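Local atomic coordinates of Two-component sensor histidine kinase (Nostoc sp., PDB entry 6OZB), a protein that binds phycoerythrobilin in a single GAF domain of a cyanobacterial phytochrome, a photoreceptor that probably passes light signals to its own histidine kinase part. Residues Thr49-Met53 against Arg74-Leu78; Lys98-Arg102 against Gln114-Asp119. The protein carries 1 engineered substitution. Residues are numbered along the deposited sequence.

Contact 1 of 2, residues Thr49-Met53 against Arg74-Leu78; sequences TDRVM and RLPSL
A loop packs side-on over the start of an inner strand of the sheet: R74-L78, in the connection between strands 63-70 and 82-83, lies along the beginning of strand 51-57. The two backbones run nearly the same way, 16° apart from end to end, with CA of D50 6.3 Å from CA of R74 and CA of M53 8.4 Å from CA of L78. The gap between them is filled by side chains. D50, alpha-like at -72/-31, and the extended R51 form a classic beta bulge opposite H169, so that D50 and R51 both direct CB toward the loop. R51 reaches across with chi1 and chi2 t and chi3 p, and its NH1 donates to O of P76 at 2.8 Å. The R51 guanidinium is held between two leucines: CB of L75 lies over one face, 3.7 Å from NH1, and CD1 of L78 over the other, 3.6 Å from CZ. NH2 of R51 hydrogen-bonds ND1 of H169 on the adjoining strand. CG of D50 packs on CG of R74 at 3.7 Å, while OD2 of D50 hydrogen-bonds OG of S171. At the far end SD of M53, with rotamer m-t-m, meets CD1 of L78 at 3.8 Å. M53 and L78 both touch phycoerythrobilin, so this end of the contact forms part of the wall of the bilin pocket of a phytochrome GAF domain.

Contact 2 of 2, residues Lys98-Arg102 against Gln114-Asp119; sequences KSKVR and QSPVHD
R102 folds its side chain (chi1 m, chi2 and chi3 p) back over V117, CD of R102 lying 3.6 Å from CG2 of V117, which also covers one face of the guanidinium. At the edge of that group NE of R102 donates to O of S115 at 2.8 Å, and NH2 of R102 donates to OG of S115 at 2.9 Å; NH1 hydrogen-bonds Q185 of helix 178-201. R102 and S115 are an antiparallel hydrogen-bonded pair, CA to CA 5.3 Å, with N of each 3.0 Å from O of the other and both side chains on the same sheet face. This pair belongs to the beta hairpin of strands 102-106 and 111-115 in the GAF sheet, reached from helix 90-99 through a short turn. This turn is made by K100, the first residue to leave helical angles, at phi/psi 50/43. Beyond the strands P116-D119 follows the helix end: N of V117 makes a weak hydrogen bond to O of S99 at 3.4 Å, CA of S99 approaches O of H118 at 3.2 Å, and OG of S99 lies 3.1 Å from OD1 of D119, a poorly ordered residue. CG2 of V101 packs against CB of Q114 at 3.5 Å.

Contacts 1 and 2 follow one another along the chain and lie on opposite sides of its centre, their own centres 25 Å apart and their nearest atoms about 13 Å apart. One antiparallel sheet carries both: strand 51-57 of contact 1 is separated from strand 102-106 of contact 2 by strands 161-170 and 150-158. Phycoerythrobilin is a second common element. In contact 1 the side chain of M53 comes within about 4 Å of a bound bilin, and in contact 2 that of Q114 does likewise.

Contact 1 of 2, residues Thr49-Met53 against Arg74-Leu78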
loop_
_atom_site.group_PDB
_atom_site.type_symbol
_atom_site.label_atom_id
_atom_site.label_comp_id
_atom_site.label_asym_id
_atom_site.label_seq_id
_atom_site.Cartn_x
_atom_site.Cartn_y
_atom_site.Cartn_z
ATOM N N THR C 49 20.056 -2.098 -13.821
ATOM C CA THR C 49 20.021 -3.082 -12.754
ATOM C C THR C 49 21.084 -4.159 -12.951
ATOM O O THR C 49 21.641 -4.301 -14.052
ATOM C CB THR C 49 18.658 -3.720 -12.709
ATOM O OG1 THR C 49 18.334 -4.133 -14.034
ATOM C CG2 THR C 49 17.629 -2.722 -12.209
ATOM N N ASP C 50 21.335 -4.948 -11.909
ATOM C CA ASP C 50 22.453 -5.888 -11.931
ATOM C C ASP C 50 22.246 -7.075 -12.854
ATOM O O ASP C 50 23.215 -7.610 -13.345
ATOM C CB ASP C 50 22.740 -6.432 -10.540
ATOM C CG ASP C 50 23.271 -5.384 -9.565
ATOM O OD1 ASP C 50 24.017 -4.459 -9.975
ATOM O OD2 ASP C 50 22.941 -5.524 -8.353
ATOM N N ARG C 51 20.994 -7.510 -13.043
ATOM C CA ARG C 51 20.709 -8.723 -13.825
ATOM C C ARG C 51 19.334 -8.603 -14.452
ATOM O O ARG C 51 18.349 -8.399 -13.746
ATOM C CB ARG C 51 20.805 -9.978 -12.932
ATOM C CG ARG C 51 20.455 -11.327 -13.615
ATOM C CD ARG C 51 20.850 -12.546 -12.764
ATOM N NE ARG C 51 20.036 -12.664 -11.552
ATOM C CZ ARG C 51 20.342 -13.413 -10.499
ATOM N NH1 ARG C 51 21.458 -14.132 -10.466
ATOM N NH2 ARG C 51 19.530 -13.420 -9.450
ATOM N N VAL C 52 19.285 -8.685 -15.787
ATOM C CA VAL C 52 18.028 -8.710 -16.535
ATOM C C VAL C 52 18.000 -10.020 -17.295
ATOM O O VAL C 52 19.006 -10.424 -17.864
ATOM C CB VAL C 52 17.895 -7.522 -17.483
ATOM C CG1 VAL C 52 16.683 -7.649 -18.393
ATOM C CG2 VAL C 52 17.798 -6.246 -16.665
ATOM N N MET C 53 16.855 -10.692 -17.262
ATOM C CA MET C 53 16.691 -12.005 -17.899
ATOM C C MET C 53 15.396 -12.068 -18.671
ATOM O O MET C 53 14.434 -11.385 -18.329
ATOM C CB MET C 53 16.701 -13.101 -16.855
ATOM C CG MET C 53 17.944 -13.112 -16.010
ATOM S SD MET C 53 17.777 -14.279 -14.662
ATOM C CE MET C 53 16.505 -13.480 -13.729
ATOM N N ARG C 74 28.002 -9.135 -11.175
ATOM C CA ARG C 74 27.640 -8.789 -9.808
ATOM C C ARG C 74 26.819 -9.880 -9.159
ATOM O O ARG C 74 26.945 -10.105 -7.954
ATOM C CB ARG C 74 26.816 -7.496 -9.761
ATOM C CG ARG C 74 26.248 -7.171 -8.373
ATOM C CD ARG C 74 27.347 -6.808 -7.348
ATOM N NE ARG C 74 26.813 -6.568 -5.996
ATOM C CZ ARG C 74 26.488 -7.516 -5.119
ATOM N NH1 ARG C 74 26.638 -8.799 -5.425
ATOM N NH2 ARG C 74 26.013 -7.180 -3.929
ATOM N N LEU C 75 26.055 -10.605 -9.970
ATOM C CA LEU C 75 25.294 -11.759 -9.491
ATOM C C LEU C 75 25.606 -12.933 -10.394
ATOM O O LEU C 75 26.045 -12.732 -11.519
ATOM C CB LEU C 75 23.802 -11.459 -9.497
ATOM C CG LEU C 75 23.321 -10.500 -8.400
ATOM C CD1 LEU C 75 21.829 -10.184 -8.620
ATOM C CD2 LEU C 75 23.541 -11.052 -7.010
ATOM N N PRO C 76 25.432 -14.162 -9.900
ATOM C CA PRO C 76 25.738 -15.319 -10.741
ATOM C C PRO C 76 24.820 -15.434 -11.931
ATOM O O PRO C 76 23.706 -14.926 -11.947
ATOM C CB PRO C 76 25.525 -16.517 -9.800
ATOM C CG PRO C 76 25.535 -15.962 -8.451
ATOM C CD PRO C 76 25.038 -14.565 -8.537
ATOM N N SER C 77 25.299 -16.165 -12.919
ATOM C CA SER C 77 24.547 -16.367 -14.145
ATOM C C SER C 77 23.514 -17.472 -13.985
ATOM O O SER C 77 23.813 -18.558 -13.449
ATOM C CB SER C 77 25.486 -16.711 -15.287
ATOM O OG SER C 77 24.722 -17.072 -16.424
ATOM N N LEU C 78 22.290 -17.177 -14.404
ATOM C CA LEU C 78 21.207 -18.156 -14.354
ATOM C C LEU C 78 20.856 -18.636 -15.758
ATOM O O LEU C 78 19.947 -19.444 -15.918
ATOM C CB LEU C 78 19.963 -17.558 -13.681
ATOM C CG LEU C 78 20.151 -16.963 -12.290
ATOM C CD1 LEU C 78 18.835 -16.456 -11.708
ATOM C CD2 LEU C 78 20.766 -17.974 -11.354
#

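Contact 2 of 2, residues Lys98-Arg102 against Gln114-Asp119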
loop_
_atom_site.group_PDB
_atom_site.type_symbol
_atom_site.label_atom_id
_atom_site.label_comp_id
_atom_site.label_asym_id
_atom_site.label_seq_id
_atom_site.Cartn_x
_atom_site.Cartn_y
_atom_site.Cartn_z
ATOM N N LYS C 98 -4.519 -13.371 -16.627
ATOM C CA LYS C 98 -5.786 -12.637 -16.702
ATOM C C LYS C 98 -5.653 -11.119 -16.561
ATOM O O LYS C 98 -6.392 -10.382 -17.196
ATOM C CB LYS C 98 -6.747 -13.165 -15.625
ATOM C CG LYS C 98 -7.165 -14.618 -15.826
ATOM C CD LYS C 98 -8.063 -14.754 -17.056
ATOM C CE LYS C 98 -8.568 -16.171 -17.262
ATOM N NZ LYS C 98 -7.458 -17.087 -17.639
ATOM N N SER C 99 -4.722 -10.641 -15.743
ATOM C CA SER C 99 -4.572 -9.199 -15.563
ATOM C C SER C 99 -3.303 -8.638 -16.202
ATOM O O SER C 99 -3.110 -7.424 -16.212
ATOM C CB SER C 99 -4.601 -8.847 -14.083
ATOM O OG SER C 99 -5.849 -9.215 -13.528
ATOM N N LYS C 100 -2.452 -9.511 -16.740
ATOM C CA LYS C 100 -1.183 -9.093 -17.288
ATOM C C LYS C 100 -0.441 -8.199 -16.292
ATOM O O LYS C 100 0.127 -7.170 -16.649
ATOM C CB LYS C 100 -1.396 -8.377 -18.629
ATOM C CG LYS C 100 -2.214 -9.205 -19.607
ATOM C CD LYS C 100 -1.967 -8.763 -21.038
ATOM C CE LYS C 100 -2.682 -9.666 -22.059
ATOM N NZ LYS C 100 -3.837 -10.402 -21.474
ATOM N N VAL C 101 -0.463 -8.605 -15.032
ATOM C CA VAL C 101 0.119 -7.816 -13.974
ATOM C C VAL C 101 1.647 -7.632 -14.132
ATOM O O VAL C 101 2.356 -8.551 -14.557
ATOM C CB VAL C 101 -0.212 -8.469 -12.604
ATOM C CG1 VAL C 101 0.693 -9.659 -12.330
ATOM C CG2 VAL C 101 -0.093 -7.469 -11.507
ATOM N N ARG C 102 2.119 -6.429 -13.805
ATOM C CA ARG C 102 3.536 -6.118 -13.640
ATOM C C ARG C 102 3.758 -6.046 -12.141
ATOM O O ARG C 102 2.921 -5.499 -11.434
ATOM C CB ARG C 102 3.910 -4.815 -14.333
ATOM C CG ARG C 102 3.712 -4.838 -15.878
ATOM C CD ARG C 102 2.282 -4.581 -16.297
ATOM N NE ARG C 102 1.761 -3.320 -15.784
ATOM C CZ ARG C 102 1.931 -2.135 -16.364
ATOM N NH1 ARG C 102 2.651 -2.009 -17.479
ATOM N NH2 ARG C 102 1.419 -1.066 -15.798
ATOM N N GLN C 114 1.716 -4.128 -7.531
ATOM C CA GLN C 114 1.205 -4.741 -8.739
ATOM C C GLN C 114 0.343 -3.777 -9.494
ATOM O O GLN C 114 -0.448 -3.005 -8.923
ATOM C CB GLN C 114 0.459 -6.027 -8.392
ATOM C CG GLN C 114 1.460 -7.114 -7.953
ATOM C CD GLN C 114 0.849 -8.479 -7.764
ATOM O OE1 GLN C 114 -0.209 -8.637 -7.145
ATOM N NE2 GLN C 114 1.509 -9.492 -8.330
ATOM N N SER C 115 0.535 -3.801 -10.803
ATOM C CA SER C 115 -0.147 -2.880 -11.698
ATOM C C SER C 115 -0.647 -3.679 -12.879
ATOM O O SER C 115 0.158 -4.220 -13.624
ATOM C CB SER C 115 0.796 -1.764 -12.155
ATOM O OG SER C 115 0.190 -0.956 -13.125
ATOM N N PRO C 116 -1.970 -3.825 -13.015
ATOM C CA PRO C 116 -2.514 -4.462 -14.209
ATOM C C PRO C 116 -2.415 -3.525 -15.386
ATOM O O PRO C 116 -2.348 -2.306 -15.185
ATOM C CB PRO C 116 -3.991 -4.696 -13.855
ATOM C CG PRO C 116 -4.099 -4.462 -12.397
ATOM C CD PRO C 116 -3.042 -3.488 -12.065
ATOM N N VAL C 117 -2.407 -4.085 -16.590
ATOM C CA VAL C 117 -2.549 -3.296 -17.803
ATOM C C VAL C 117 -4.047 -3.178 -18.053
ATOM O O VAL C 117 -4.560 -2.124 -18.436
ATOM C CB VAL C 117 -1.853 -3.942 -18.996
ATOM C CG1 VAL C 117 -2.075 -3.108 -20.249
ATOM C CG2 VAL C 117 -0.377 -4.074 -18.715
ATOM N N HIS C 118 -4.725 -4.298 -17.814
ATOM C CA HIS C 118 -6.165 -4.459 -17.988
ATOM C C HIS C 118 -6.531 -5.583 -17.014
ATOM O O HIS C 118 -5.852 -6.609 -16.990
ATOM C CB HIS C 118 -6.490 -4.741 -19.461
ATOM C CG HIS C 118 -6.515 -3.503 -20.308
ATOM N ND1 HIS C 118 -6.881 -2.271 -19.807
ATOM C CD2 HIS C 118 -6.166 -3.292 -21.599
ATOM C CE1 HIS C 118 -6.792 -1.363 -20.762
ATOM N NE2 HIS C 118 -6.360 -1.956 -21.859
ATOM N N ASP C 119 -7.611 -5.424 -16.250
ATOM C CA ASP C 119 -7.728 -6.120 -14.967
ATOM C C ASP C 119 -8.825 -7.195 -14.818
ATOM O O ASP C 119 -8.544 -8.382 -14.994
ATOM C CB ASP C 119 -7.931 -5.045 -13.880
ATOM C CG ASP C 119 -7.508 -5.506 -12.497
ATOM O OD1 ASP C 119 -7.187 -6.700 -12.327
ATOM O OD2 ASP C 119 -7.506 -4.665 -11.574
#